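Capsid protein (Penaeus vannamei nodavirus, PDB 5YKZ) builds the shell of a shrimp nodavirus particle, its protruding domain probably pairing with a second copy to make dimeric surface spikes. Local coordinates at residues V14-P19 with Y57-T62. Sequence-based numbering, arbitrary orientation.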
loop_
_atom_site.group_PDB
_atom_site.type_symbol
_atom_site.label_atom_id
_atom_site.label_comp_id
_atom_site.label_asym_id
_atom_site.label_seq_id
_atom_site.Cartn_x
_atom_site.Cartn_y
_atom_site.Cartn_z
ATOM N N VAL B 14 0.244 6.683 9.620
ATOM C CA VAL B 14 -0.084 6.241 10.966
ATOM C C VAL B 14 0.280 4.818 11.168
ATOM O O VAL B 14 -0.053 3.980 10.283
ATOM C CB VAL B 14 -1.572 6.442 11.255
ATOM C CG1 VAL B 14 -1.932 6.046 12.679
ATOM C CG2 VAL B 14 -1.918 7.912 11.076
ATOM N N ASN B 15 0.981 4.426 12.211
ATOM C CA ASN B 15 1.215 3.035 12.491
ATOM C C ASN B 15 -0.022 2.349 13.006
ATOM O O ASN B 15 -0.819 2.930 13.742
ATOM C CB ASN B 15 2.322 2.873 13.518
ATOM C CG ASN B 15 3.650 3.324 13.026
ATOM O OD1 ASN B 15 3.906 3.338 11.803
ATOM N ND2 ASN B 15 4.546 3.647 13.966
ATOM N N PHE B 16 -0.181 1.075 12.648
ATOM C CA PHE B 16 -1.160 0.226 13.299
ATOM C C PHE B 16 -0.768 -0.020 14.765
ATOM O O PHE B 16 0.427 -0.097 15.087
ATOM C CB PHE B 16 -1.328 -1.107 12.576
ATOM C CG PHE B 16 -2.135 -1.038 11.350
ATOM C CD1 PHE B 16 -3.472 -0.672 11.417
ATOM C CD2 PHE B 16 -1.624 -1.361 10.103
ATOM C CE1 PHE B 16 -4.267 -0.677 10.313
ATOM C CE2 PHE B 16 -2.431 -1.312 8.980
ATOM C CZ PHE B 16 -3.720 -0.984 9.065
ATOM N N ILE B 17 -1.774 -0.118 15.628
ATOM C CA ILE B 17 -1.619 -0.609 17.006
ATOM C C ILE B 17 -1.006 -1.985 16.980
ATOM O O ILE B 17 -0.956 -2.723 15.969
ATOM C CB ILE B 17 -2.903 -0.523 17.775
ATOM C CG1 ILE B 17 -4.007 -1.396 17.155
ATOM C CG2 ILE B 17 -3.335 0.930 18.010
ATOM C CD1 ILE B 17 -5.175 -1.642 18.097
ATOM N N LYS B 18 -0.580 -2.355 18.195
ATOM C CA LYS B 18 0.034 -3.654 18.495
ATOM C C LYS B 18 -0.809 -4.302 19.500
ATOM O O LYS B 18 -0.561 -4.197 20.750
ATOM C CB LYS B 18 1.452 -3.422 18.963
ATOM C CG LYS B 18 2.316 -2.718 17.944
ATOM C CD LYS B 18 3.738 -2.562 18.434
ATOM C CE LYS B 18 4.576 -1.643 17.633
ATOM N NZ LYS B 18 4.741 -2.099 16.372
ATOM N N PRO B 19 -1.858 -4.991 19.106
ATOM C CA PRO B 19 -2.735 -5.654 20.093
ATOM C C PRO B 19 -2.019 -6.620 20.989
ATOM O O PRO B 19 -1.121 -7.320 20.604
ATOM C CB PRO B 19 -3.770 -6.386 19.231
ATOM C CG PRO B 19 -3.719 -5.718 17.900
ATOM C CD PRO B 19 -2.326 -5.214 17.720
ATOM N N TYR B 57 3.374 -12.755 11.165
ATOM C CA TYR B 57 2.704 -11.461 11.351
ATOM C C TYR B 57 1.491 -11.461 10.431
ATOM O O TYR B 57 1.656 -11.491 9.189
ATOM C CB TYR B 57 3.635 -10.325 11.006
ATOM C CG TYR B 57 3.028 -8.962 11.255
ATOM C CD1 TYR B 57 2.215 -8.362 10.361
ATOM C CD2 TYR B 57 3.285 -8.283 12.419
ATOM C CE1 TYR B 57 1.610 -7.141 10.621
ATOM C CE2 TYR B 57 2.758 -7.048 12.692
ATOM C CZ TYR B 57 1.868 -6.495 11.777
ATOM O OH TYR B 57 1.265 -5.267 12.020
ATOM N N ILE B 58 0.266 -11.423 10.989
ATOM C CA ILE B 58 -0.968 -11.340 10.262
ATOM C C ILE B 58 -1.860 -10.334 10.913
ATOM O O ILE B 58 -2.334 -10.562 12.054
ATOM C CB ILE B 58 -1.702 -12.714 10.223
ATOM C CG1 ILE B 58 -0.792 -13.847 9.673
ATOM C CG2 ILE B 58 -2.933 -12.593 9.334
ATOM C CD1 ILE B 58 -1.420 -15.230 9.622
ATOM N N LEU B 59 -2.095 -9.238 10.223
ATOM C CA LEU B 59 -2.941 -8.160 10.707
ATOM C C LEU B 59 -4.122 -8.028 9.803
ATOM O O LEU B 59 -3.941 -8.048 8.528
ATOM C CB LEU B 59 -2.134 -6.867 10.779
ATOM C CG LEU B 59 -2.920 -5.617 11.216
ATOM C CD1 LEU B 59 -2.064 -4.664 11.969
ATOM C CD2 LEU B 59 -3.486 -4.888 9.977
ATOM N N SER B 60 -5.272 -7.767 10.336
ATOM C CA SER B 60 -6.432 -7.355 9.558
ATOM C C SER B 60 -7.025 -6.107 10.235
ATOM O O SER B 60 -7.116 -6.091 11.462
ATOM C CB SER B 60 -7.455 -8.461 9.559
ATOM O OG SER B 60 -8.513 -8.216 8.675
ATOM N N ALA B 61 -7.441 -5.147 9.436
ATOM C CA ALA B 61 -8.064 -3.913 9.950
ATOM C C ALA B 61 -9.268 -3.646 9.155
ATOM O O ALA B 61 -9.240 -3.586 7.909
ATOM C CB ALA B 61 -7.116 -2.803 9.921
ATOM N N THR B 62 -10.352 -3.247 9.843
ATOM C CA THR B 62 -11.566 -2.893 9.166
ATOM C C THR B 62 -12.134 -1.681 9.907
ATOM O O THR B 62 -12.150 -1.738 11.166
ATOM C CB THR B 62 -12.605 -4.008 9.235
ATOM O OG1 THR B 62 -12.980 -4.174 10.615
ATOM C CG2 THR B 62 -12.155 -5.232 8.490
HETATM O O HOH W 1 1.023 -4.309 14.586
#
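One face of the Phe16 ring lies on the isobutyl end of Leu59, whose CD2 sits over the middle of the ring, 3.9 Å from its centroid and only 13° off the normal, a CH-pi contact. The other methyl, Leu59 CD1, touches the root of the ring at 3.7 Å from Phe16 CG and reaches CB as well, so the two branches of the leucine run from the stem of the phenylalanine to the centre of its six carbons. Ala61 comes in obliquely at the far part of the ring, with its CB 3.6 Å from Phe16 CE1 and a little further from CZ. The Phe112 ring also meets that of Phe16, the two planes inclined at about 50°, and Ile70 and Gln28 add further contacts. With CG anti to the backbone N (chi1 177°), the branch point of Leu59 is carried toward Phe16; the second torsion then sets CD1 by the ring's root and CD2 over its centre.

This is core packing in an all-antiparallel beta domain. Phe16 follows directly on strand 7-15, where the chain turns into a loop, and its side chain drops onto the inward-facing residues of strand 58-63; Leu59 and Ala61, two apart, both point their CB toward it, while Ser60 between them points away. Four strands separate 7-15 from 58-63 in the sheet order, and the contact joins these non-adjacent parts through buried side chains.

Beside this apolar patch, one water ties the two segments together. It donates to Ile17 O at 2.9 Å and lies 2.7 Å from Tyr57 OH, a hydroxyl that is also hydrogen-bonded to Thr110 OG1. Gln28 fastens the backbone on both sides of Phe16, its NE2 bonded to Asn15 O and its OE1 to Ile17 N.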